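Local coordinates for protein sulfoquinovosidase (Escherichia coli, PDB 5AEG) that hydrolyses sulfoquinovosyl diacylglycerides and simple sulfoquinovosides, releasing sulfoquinovose that feeds bacterial sulfoglycolysis, at residues L22-R27 / F226-T231; A122-D127 / S189-Y194; K356-G361 / D413-N418. One frame throughout, in Å; residues are numbered along the deposited sequence.

Contact 1 of 3, residues L22-R27 / F226-T231; sequences LHFQQR and FECADT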
loop_
_atom_site.group_PDB
_atom_site.type_symbol
_atom_site.label_atom_id
_atom_site.label_comp_id
_atom_site.label_asym_id
_atom_site.label_seq_id
_atom_site.Cartn_x
_atom_site.Cartn_y
_atom_site.Cartn_z
ATOM N N LEU A 22 -32.752 3.511 6.594
ATOM C CA LEU A 22 -32.377 4.103 5.364
ATOM C C LEU A 22 -31.844 2.914 4.524
ATOM O O LEU A 22 -30.885 2.208 4.984
ATOM C CB LEU A 22 -31.300 5.137 5.544
ATOM C CG LEU A 22 -30.624 5.637 4.254
ATOM C CD1 LEU A 22 -31.568 6.452 3.361
ATOM C CD2 LEU A 22 -29.402 6.460 4.597
ATOM N N HIS A 23 -32.452 2.692 3.356
ATOM C CA HIS A 23 -31.986 1.708 2.395
ATOM C C HIS A 23 -31.442 2.535 1.251
ATOM O O HIS A 23 -31.903 3.646 0.980
ATOM C CB HIS A 23 -33.111 0.769 1.875
ATOM C CG HIS A 23 -33.566 -0.275 2.838
ATOM N ND1 HIS A 23 -34.453 -0.020 3.856
ATOM C CD2 HIS A 23 -33.282 -1.587 2.915
ATOM C CE1 HIS A 23 -34.704 -1.134 4.520
ATOM N NE2 HIS A 23 -33.986 -2.104 3.966
ATOM N N PHE A 24 -30.438 2.011 0.550
ATOM C CA PHE A 24 -29.806 2.693 -0.583
ATOM C C PHE A 24 -29.656 1.544 -1.625
ATOM O O PHE A 24 -29.021 0.495 -1.338
ATOM C CB PHE A 24 -28.438 3.267 -0.152
ATOM C CG PHE A 24 -27.568 3.734 -1.280
ATOM C CD1 PHE A 24 -28.012 4.668 -2.159
ATOM C CD2 PHE A 24 -26.259 3.240 -1.442
ATOM C CE1 PHE A 24 -27.239 5.113 -3.198
ATOM C CE2 PHE A 24 -25.478 3.688 -2.476
ATOM C CZ PHE A 24 -25.971 4.622 -3.373
ATOM N N GLN A 25 -30.348 1.667 -2.752
ATOM C CA GLN A 25 -30.480 0.560 -3.744
ATOM C C GLN A 25 -30.689 -0.754 -3.131
ATOM O O GLN A 25 -30.001 -1.738 -3.442
ATOM C CB GLN A 25 -29.306 0.507 -4.635
ATOM C CG GLN A 25 -28.884 1.875 -5.015
ATOM C CD GLN A 25 -28.351 1.953 -6.372
ATOM O OE1 GLN A 25 -27.635 1.068 -6.845
ATOM N NE2 GLN A 25 -28.733 3.012 -7.055
ATOM N N GLN A 26 -31.599 -0.755 -2.176
ATOM C CA GLN A 26 -32.008 -1.909 -1.346
ATOM C C GLN A 26 -31.078 -2.429 -0.311
ATOM O O GLN A 26 -31.458 -3.355 0.406
ATOM C CB GLN A 26 -32.513 -3.100 -2.166
ATOM C CG GLN A 26 -33.945 -2.896 -2.566
ATOM C CD GLN A 26 -34.029 -3.015 -4.030
ATOM O OE1 GLN A 26 -34.281 -4.111 -4.550
ATOM N NE2 GLN A 26 -33.722 -1.912 -4.733
ATOM N N ARG A 27 -29.876 -1.859 -0.170
ATOM C CA ARG A 27 -29.045 -2.270 0.966
ATOM C C ARG A 27 -29.475 -1.459 2.209
ATOM O O ARG A 27 -29.574 -0.255 2.134
ATOM C CB ARG A 27 -27.580 -1.835 0.646
ATOM C CG ARG A 27 -26.839 -2.686 -0.337
ATOM C CD ARG A 27 -27.336 -2.663 -1.754
ATOM N NE ARG A 27 -26.334 -3.208 -2.690
ATOM C CZ ARG A 27 -26.444 -3.196 -4.023
ATOM N NH1 ARG A 27 -27.506 -2.680 -4.619
ATOM N NH2 ARG A 27 -25.453 -3.648 -4.767
ATOM N N PHE A 226 -21.113 6.505 -0.426
ATOM C CA PHE A 226 -21.353 5.093 -0.787
ATOM C C PHE A 226 -21.791 5.001 -2.243
ATOM O O PHE A 226 -22.471 5.951 -2.803
ATOM C CB PHE A 226 -22.434 4.426 0.029
ATOM C CG PHE A 226 -22.274 4.490 1.503
ATOM C CD1 PHE A 226 -22.406 5.690 2.184
ATOM C CD2 PHE A 226 -22.056 3.332 2.235
ATOM C CE1 PHE A 226 -22.317 5.733 3.535
ATOM C CE2 PHE A 226 -21.976 3.361 3.601
ATOM C CZ PHE A 226 -22.099 4.587 4.260
ATOM N N GLU A 227 -21.364 3.936 -2.924
ATOM C CA GLU A 227 -21.980 3.573 -4.222
ATOM C C GLU A 227 -22.120 2.102 -4.225
ATOM O O GLU A 227 -21.308 1.395 -3.625
ATOM C CB GLU A 227 -21.177 3.915 -5.423
ATOM C CG GLU A 227 -21.318 5.255 -5.992
ATOM C CD GLU A 227 -20.537 5.444 -7.282
ATOM O OE1 GLU A 227 -19.306 5.697 -7.194
ATOM O OE2 GLU A 227 -21.177 5.486 -8.368
ATOM N N CYS A 228 -23.111 1.609 -4.979
ATOM C CA CYS A 228 -23.341 0.198 -5.179
ATOM C C CYS A 228 -23.038 -0.169 -6.639
ATOM O O CYS A 228 -22.852 0.698 -7.504
ATOM C CB CYS A 228 -24.798 -0.185 -4.906
ATOM S SG CYS A 228 -25.404 0.185 -3.264
ATOM N N ALA A 229 -22.935 -1.476 -6.868
ATOM C CA ALA A 229 -22.820 -1.997 -8.210
ATOM C C ALA A 229 -23.249 -3.443 -8.272
ATOM O O ALA A 229 -23.418 -4.117 -7.254
ATOM C CB ALA A 229 -21.403 -1.730 -8.805
ATOM N N ASP A 230 -23.479 -3.900 -9.499
ATOM C CA ASP A 230 -23.930 -5.238 -9.807
ATOM C C ASP A 230 -22.861 -6.275 -9.753
ATOM O O ASP A 230 -23.163 -7.457 -9.381
ATOM C CB ASP A 230 -24.564 -5.293 -11.222
ATOM C CG ASP A 230 -25.969 -4.642 -11.238
ATOM O OD1 ASP A 230 -26.562 -4.492 -10.106
ATOM O OD2 ASP A 230 -26.425 -4.257 -12.344
ATOM N N THR A 231 -21.618 -5.835 -9.990
ATOM C CA THR A 231 -20.443 -6.735 -9.905
ATOM C C THR A 231 -19.282 -6.013 -9.169
ATOM O O THR A 231 -19.213 -4.792 -9.147
ATOM C CB THR A 231 -19.906 -7.107 -11.287
ATOM O OG1 THR A 231 -19.473 -5.931 -11.938
ATOM C CG2 THR A 231 -20.988 -7.786 -12.180
HETATM O O HOH W 1 -26.383 -2.680 -7.539
#

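Contact 2 of 3, residues A122-D127 / S189-Y194; sequences AAQPED and STQKYY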
loop_
_atom_site.group_PDB
_atom_site.type_symbol
_atom_site.label_atom_id
_atom_site.label_comp_id
_atom_site.label_asym_id
_atom_site.label_seq_id
_atom_site.Cartn_x
_atom_site.Cartn_y
_atom_site.Cartn_z
ATOM N N ALA A 122 -25.675 -0.667 9.429
ATOM C CA ALA A 122 -26.318 -1.948 9.528
ATOM C C ALA A 122 -25.429 -2.980 8.680
ATOM O O ALA A 122 -24.859 -2.599 7.677
ATOM C CB ALA A 122 -27.716 -1.880 8.935
ATOM N N ALA A 123 -25.410 -4.209 9.107
ATOM C CA ALA A 123 -24.805 -5.288 8.372
ATOM C C ALA A 123 -25.485 -6.601 8.555
ATOM O O ALA A 123 -26.253 -6.753 9.482
ATOM C CB ALA A 123 -23.351 -5.438 8.858
ATOM N N GLN A 124 -25.057 -7.614 7.774
ATOM C CA GLN A 124 -25.528 -9.011 7.962
ATOM C C GLN A 124 -24.412 -9.914 8.413
ATOM O O GLN A 124 -23.269 -9.722 8.001
ATOM C CB GLN A 124 -26.094 -9.600 6.678
ATOM C CG GLN A 124 -27.227 -8.810 6.018
ATOM C CD GLN A 124 -27.391 -9.175 4.502
ATOM O OE1 GLN A 124 -26.408 -9.632 3.750
ATOM N NE2 GLN A 124 -28.609 -8.983 4.026
ATOM N N PRO A 125 -24.706 -10.916 9.233
ATOM C CA PRO A 125 -23.668 -11.770 9.736
ATOM C C PRO A 125 -22.798 -12.427 8.666
ATOM O O PRO A 125 -21.647 -12.630 8.925
ATOM C CB PRO A 125 -24.426 -12.839 10.533
ATOM C CG PRO A 125 -25.631 -12.101 11.003
ATOM C CD PRO A 125 -26.018 -11.277 9.836
ATOM N N GLU A 126 -23.354 -12.748 7.508
ATOM C CA GLU A 126 -22.591 -13.403 6.410
ATOM C C GLU A 126 -21.677 -12.475 5.567
ATOM O O GLU A 126 -20.888 -12.948 4.744
ATOM C CB GLU A 126 -23.535 -14.108 5.435
ATOM C CG GLU A 126 -24.478 -13.177 4.739
ATOM C CD GLU A 126 -25.861 -12.996 5.493
ATOM O OE1 GLU A 126 -26.011 -13.232 6.743
ATOM O OE2 GLU A 126 -26.804 -12.608 4.796
ATOM N N ASP A 127 -21.772 -11.167 5.742
ATOM C CA ASP A 127 -21.062 -10.288 4.868
ATOM C C ASP A 127 -19.529 -10.438 5.089
ATOM O O ASP A 127 -19.089 -10.570 6.213
ATOM C CB ASP A 127 -21.425 -8.825 5.130
ATOM C CG ASP A 127 -22.892 -8.494 4.855
ATOM O OD1 ASP A 127 -23.562 -9.219 4.089
ATOM O OD2 ASP A 127 -23.323 -7.418 5.319
ATOM N N SER A 189 -18.002 -4.042 0.835
ATOM C CA SER A 189 -18.780 -5.089 1.457
ATOM C C SER A 189 -19.297 -6.071 0.361
ATOM O O SER A 189 -19.561 -5.646 -0.779
ATOM C CB SER A 189 -20.069 -4.436 2.085
ATOM O OG SER A 189 -20.997 -5.487 2.454
ATOM N N THR A 190 -19.545 -7.301 0.782
ATOM C CA THR A 190 -20.174 -8.285 -0.121
ATOM C C THR A 190 -21.680 -8.035 -0.376
ATOM O O THR A 190 -22.240 -8.769 -1.163
ATOM C CB THR A 190 -19.879 -9.710 0.263
ATOM O OG1 THR A 190 -20.254 -10.002 1.601
ATOM C CG2 THR A 190 -18.337 -10.009 0.042
ATOM N N GLN A 191 -22.284 -7.009 0.262
ATOM C CA GLN A 191 -23.584 -6.431 -0.244
ATOM C C GLN A 191 -23.372 -5.596 -1.477
ATOM O O GLN A 191 -24.262 -4.944 -1.953
ATOM C CB GLN A 191 -24.218 -5.642 0.879
ATOM C CG GLN A 191 -24.596 -6.545 2.047
ATOM C CD GLN A 191 -25.612 -5.898 3.016
ATOM O OE1 GLN A 191 -26.473 -5.180 2.615
ATOM N NE2 GLN A 191 -25.436 -6.124 4.295
ATOM N N LYS A 192 -22.114 -5.557 -1.994
ATOM C CA LYS A 192 -21.734 -4.921 -3.210
ATOM C C LYS A 192 -21.888 -3.392 -3.191
ATOM O O LYS A 192 -22.596 -2.765 -4.023
ATOM C CB LYS A 192 -22.410 -5.591 -4.433
ATOM C CG LYS A 192 -21.813 -6.943 -4.742
ATOM C CD LYS A 192 -22.445 -7.567 -5.992
ATOM C CE LYS A 192 -21.840 -8.922 -6.298
ATOM N NZ LYS A 192 -22.477 -9.432 -7.552
ATOM N N TYR A 193 -21.264 -2.778 -2.180
ATOM C CA TYR A 193 -21.124 -1.361 -2.128
ATOM C C TYR A 193 -19.724 -1.089 -1.599
ATOM O O TYR A 193 -19.116 -1.979 -0.991
ATOM C CB TYR A 193 -22.146 -0.706 -1.232
ATOM C CG TYR A 193 -22.045 -0.984 0.254
ATOM C CD1 TYR A 193 -21.161 -0.253 1.062
ATOM C CD2 TYR A 193 -22.835 -1.928 0.878
ATOM C CE1 TYR A 193 -21.087 -0.497 2.442
ATOM C CE2 TYR A 193 -22.799 -2.135 2.259
ATOM C CZ TYR A 193 -21.864 -1.389 3.035
ATOM O OH TYR A 193 -21.733 -1.634 4.421
ATOM N N TYR A 194 -19.304 0.129 -1.767
ATOM C CA TYR A 194 -18.103 0.619 -1.057
ATOM C C TYR A 194 -18.521 1.753 -0.216
ATOM O O TYR A 194 -19.502 2.471 -0.548
ATOM C CB TYR A 194 -17.028 1.110 -2.048
ATOM C CG TYR A 194 -17.246 2.413 -2.874
ATOM C CD1 TYR A 194 -17.207 3.672 -2.284
ATOM C CD2 TYR A 194 -17.446 2.382 -4.258
ATOM C CE1 TYR A 194 -17.435 4.824 -3.036
ATOM C CE2 TYR A 194 -17.659 3.554 -5.003
ATOM C CZ TYR A 194 -17.688 4.767 -4.378
ATOM O OH TYR A 194 -17.881 5.981 -5.033
HETATM O O HOH W 2 -23.825 -3.128 5.303
HETATM O O HOH W 3 -21.984 -5.157 5.019
HETATM O O HOH W 4 -22.864 -10.606 1.893
#

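Contact 3 of 3, residues K356-G361 / D413-N418; sequences KDASGG and DTYLHN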
loop_
_atom_site.group_PDB
_atom_site.type_symbol
_atom_site.label_atom_id
_atom_site.label_comp_id
_atom_site.label_asym_id
_atom_site.label_seq_id
_atom_site.Cartn_x
_atom_site.Cartn_y
_atom_site.Cartn_z
ATOM N N LYS A 356 7.727 23.029 11.841
ATOM C CA LYS A 356 8.237 23.488 13.155
ATOM C C LYS A 356 7.809 22.705 14.348
ATOM O O LYS A 356 6.905 21.859 14.292
ATOM C CB LYS A 356 7.795 24.937 13.326
ATOM C CG LYS A 356 8.750 25.860 12.554
ATOM C CD LYS A 356 8.043 26.787 11.609
ATOM C CE LYS A 356 8.998 27.887 11.113
ATOM N NZ LYS A 356 10.452 27.554 11.019
ATOM N N ASP A 357 8.503 22.947 15.454
ATOM C CA ASP A 357 8.177 22.386 16.740
ATOM C C ASP A 357 7.407 23.412 17.590
ATOM O O ASP A 357 7.099 24.487 17.084
ATOM C CB ASP A 357 9.388 21.754 17.431
ATOM C CG ASP A 357 10.456 22.748 17.918
ATOM O OD1 ASP A 357 10.245 23.975 17.944
ATOM O OD2 ASP A 357 11.511 22.198 18.307
ATOM N N ALA A 358 6.971 23.011 18.771
ATOM C CA ALA A 358 6.034 23.866 19.567
ATOM C C ALA A 358 6.721 25.198 19.909
ATOM O O ALA A 358 6.120 26.270 19.769
ATOM C CB ALA A 358 5.581 23.141 20.827
ATOM N N SER A 359 8.012 25.121 20.229
ATOM C CA SER A 359 8.800 26.339 20.513
ATOM C C SER A 359 9.222 27.163 19.283
ATOM O O SER A 359 10.027 28.031 19.427
ATOM C CB SER A 359 10.011 25.965 21.366
ATOM O OG SER A 359 10.861 25.091 20.663
ATOM N N GLY A 360 8.663 26.902 18.091
ATOM C CA GLY A 360 8.979 27.626 16.833
ATOM C C GLY A 360 10.314 27.301 16.100
ATOM O O GLY A 360 10.597 27.887 15.102
ATOM N N GLY A 361 11.136 26.400 16.600
ATOM C CA GLY A 361 12.339 25.979 15.888
ATOM C C GLY A 361 11.985 25.030 14.730
ATOM O O GLY A 361 10.852 24.522 14.653
ATOM N N ASP A 413 3.629 16.065 16.781
ATOM C CA ASP A 413 3.960 17.356 17.462
ATOM C C ASP A 413 4.715 18.310 16.533
ATOM O O ASP A 413 5.418 19.196 17.019
ATOM C CB ASP A 413 4.696 17.087 18.773
ATOM C CG ASP A 413 5.981 16.405 18.597
ATOM O OD1 ASP A 413 6.302 16.026 17.461
ATOM O OD2 ASP A 413 6.690 16.181 19.591
ATOM N N THR A 414 4.537 18.158 15.201
ATOM C CA THR A 414 4.921 19.198 14.267
ATOM C C THR A 414 3.813 20.236 14.164
ATOM O O THR A 414 2.642 19.937 14.470
ATOM C CB THR A 414 5.140 18.661 12.829
ATOM O OG1 THR A 414 3.985 17.892 12.440
ATOM C CG2 THR A 414 6.409 17.817 12.792
ATOM N N TYR A 415 4.214 21.434 13.704
ATOM C CA TYR A 415 3.362 22.555 13.435
ATOM C C TYR A 415 3.612 22.899 11.994
ATOM O O TYR A 415 4.756 23.118 11.584
ATOM C CB TYR A 415 3.687 23.740 14.382
ATOM C CG TYR A 415 3.280 23.382 15.751
ATOM C CD1 TYR A 415 4.085 22.595 16.523
ATOM C CD2 TYR A 415 2.013 23.719 16.238
ATOM C CE1 TYR A 415 3.671 22.157 17.763
ATOM C CE2 TYR A 415 1.606 23.309 17.493
ATOM C CZ TYR A 415 2.445 22.516 18.235
ATOM O OH TYR A 415 2.117 22.086 19.478
ATOM N N LEU A 416 2.509 22.921 11.245
ATOM C CA LEU A 416 2.515 22.987 9.826
ATOM C C LEU A 416 2.047 24.329 9.319
ATOM O O LEU A 416 1.195 24.968 9.945
ATOM C CB LEU A 416 1.571 21.915 9.255
ATOM C CG LEU A 416 2.093 20.560 9.735
ATOM C CD1 LEU A 416 1.043 19.529 9.767
ATOM C CD2 LEU A 416 3.359 20.177 8.967
ATOM N N HIS A 417 2.554 24.670 8.141
ATOM C CA HIS A 417 2.286 25.934 7.472
ATOM C C HIS A 417 0.820 26.196 7.202
ATOM O O HIS A 417 0.402 27.339 7.271
ATOM C CB HIS A 417 3.028 26.013 6.185
ATOM C CG HIS A 417 3.010 27.352 5.537
ATOM N ND1 HIS A 417 2.050 27.726 4.630
ATOM C CD2 HIS A 417 3.860 28.401 5.646
ATOM C CE1 HIS A 417 2.279 28.965 4.224
ATOM N NE2 HIS A 417 3.380 29.388 4.817
ATOM N N ASN A 418 0.044 25.173 6.878
ATOM C CA ASN A 418 -1.345 25.387 6.630
ATOM C C ASN A 418 -2.180 25.558 7.935
ATOM O O ASN A 418 -3.332 25.680 7.842
ATOM C CB ASN A 418 -1.911 24.283 5.714
ATOM C CG ASN A 418 -1.963 22.901 6.417
ATOM O OD1 ASN A 418 -1.540 22.765 7.529
ATOM N ND2 ASN A 418 -2.536 21.914 5.755
HETATM O O HOH W 5 6.850 20.238 19.073
#

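Contact 1 of 3, residues L22-R27 / F226-T231
Cys228 fits between Phe24 and Arg27, which flank the type I' turn of a two-residue beta hairpin joining strands 20-24 and 27-32. This hairpin lies against the end of strand 221-228. Cys228 SG approaches the Phe24 ring obliquely, 3.6 Å from Phe24 CE2, in a sulfur-aromatic contact. CG of Phe24 stands anti to the backbone N (chi1 168°), and the ring passes beside strand 221-228, its edge meeting Glu227 CA. Phe24 CE2 also touches the CB of Phe226 at 4.0 Å.

From the other flank, the Arg27 guanidinium is laid flat over Cys228, with the CB of Cys228 3.4 Å above the centre of its plane. Bonds at its rim fix this attitude. Arg27 NH1 donates to Gln25 O, 2.9 Å away, at a nearly straight 163° and almost in the guanidinium plane, tying the arginine to its own turn. Arg27 NE donates to Gln191 O of the adjoining 189-194 segment.

Farther out, helix 232-243 packs on Ala229, and Leu103 of strand 103-109 touches both phenylalanines. Arg27 NH2 gives a hydrogen bond of 3.1 Å to a water, which donates to Asp230 OD1, also at 3.1 Å.

Contact 2 of 3, residues A122-D127 / S189-Y194
Gln191 reaches across to Asp127 and makes the direct hydrogen bond of this contact: Gln191 NE2 donates to Asp127 OD2 over 2.7 Å, at 166°. The proton meets the syn lone pair of OD2, and the acceptor lies close to the plane of the Gln191 amide. CG of Gln191 is anti to the carbonyl carbon (chi1 -64°) and the chain runs extended from there.

Packing is tight around this pair. The side-chain amide of Gln124 stacks on that of Gln191, their planes 29° apart, with Gln124 CD 3.6 Å from Gln191 NE2. Thr190 OG1, which is paired with His128 N, lies 3.4 Å from Asp127 CA. Asp127 closes a type I turn begun by Gln124, and its OD2 also accepts the Gln124 N-H at 3.0 Å, this time from above the carboxylate plane. Opposing that turn is another, in which Ser189 OG accepts from Gln191 N, an ST turn that leads into strand 193-197 of the N-terminal galactose mutarotase-like domain.

Beside the carboxylate, waters fill in. One donates to Asp127 OD2 and also bonds Ser189 OG; another donates to Asp127 OD1 at 2.7 Å and bonds Thr190 OG1. Looser still, Ala122 and Tyr193 meet only through a water, which links Ala122 O to Tyr193 OH. Glu126, at the corner of the first turn, is exposed.

With two protein N-H groups and a water all donating to OD2, and a further water donating to OD1, the buried carboxylate of Asp127 is well supplied with donors, which would probably favour its ionised form.

Contact 3 of 3, residues K356-G361 / D413-N418
Tyr415 sets its CG anti to the carbonyl carbon (chi1 -69°), and a chi2 of 81° turns CD1 toward the 356-361 segment, where Asp357 and Ala358 lie. Tyr415 CE1 comes to 3.4 Å from the CA of Ala358 and 3.7 Å from its CB, while CD1 approaches the carbonyl group of Asp357. Both residues meet the ring obliquely; the carbonyl oxygen of Lys356 is at its edge, near the ring plane.

Next to this packing the two backbones join. Lys356 N donates to Tyr415 O at 3.0 Å and a straight 167°, in the plane of the acceptor carbonyl. The return bond, from Tyr415 N to Lys356 O, is shorter at 2.8 Å but more bent, its donor tilted out of the carbonyl plane. Lys356 O also receives a CA-H...O contact from Thr414 CA, 3.3 Å away.

These two bonds make Lys356 and Tyr415 a hydrogen-bonded antiparallel pair, a single beta bridge between two loops of the TIM-barrel domain. Residues 413-418 belong to the connection from barrel strand 401-404 to helix 422-444, whereas 356-361 lie in the excursion between helix 343-351 and strand 364-367. On the barrel side, Leu416 packs on Met425 and Trp429 of helix 422-444.

The 356-361 loop is shaped by a type I turn from Asp357 to Gly360. Asp357 OD1 accepts the hydroxyl of Ser359, from above the carboxylate plane, and a weak bond from Gly361 N. The ammonium group of Lys356 leads away, to a salt bridge with Asp362. At the second residue of the turn, a water accepts from Ala358 N at 2.8 Å and donates to Asp413 O at 2.7 Å.

Contacts 1 and 2 are neighbours, their centres 10 Å apart, and share the N-terminal beta region: strands 221-228 and 193-197 lie side by side, and the chain between the halves of contact 1 contains both halves of contact 2. They also touch directly, through Glu227 OE1 with Tyr194 OH and Asp230 O with Lys192 NZ. Both are partly buried, yet contact 1 relies on apolar, sulfur and guanidinium packing, while contact 2 relies on a carboxylate, amides and waters. Contact 3 is a surface contact in the TIM-barrel domain, its centre more than 40 Å from either, and is held mainly by backbone hydrogen bonds, with one tyrosine ring meeting the turn obliquely.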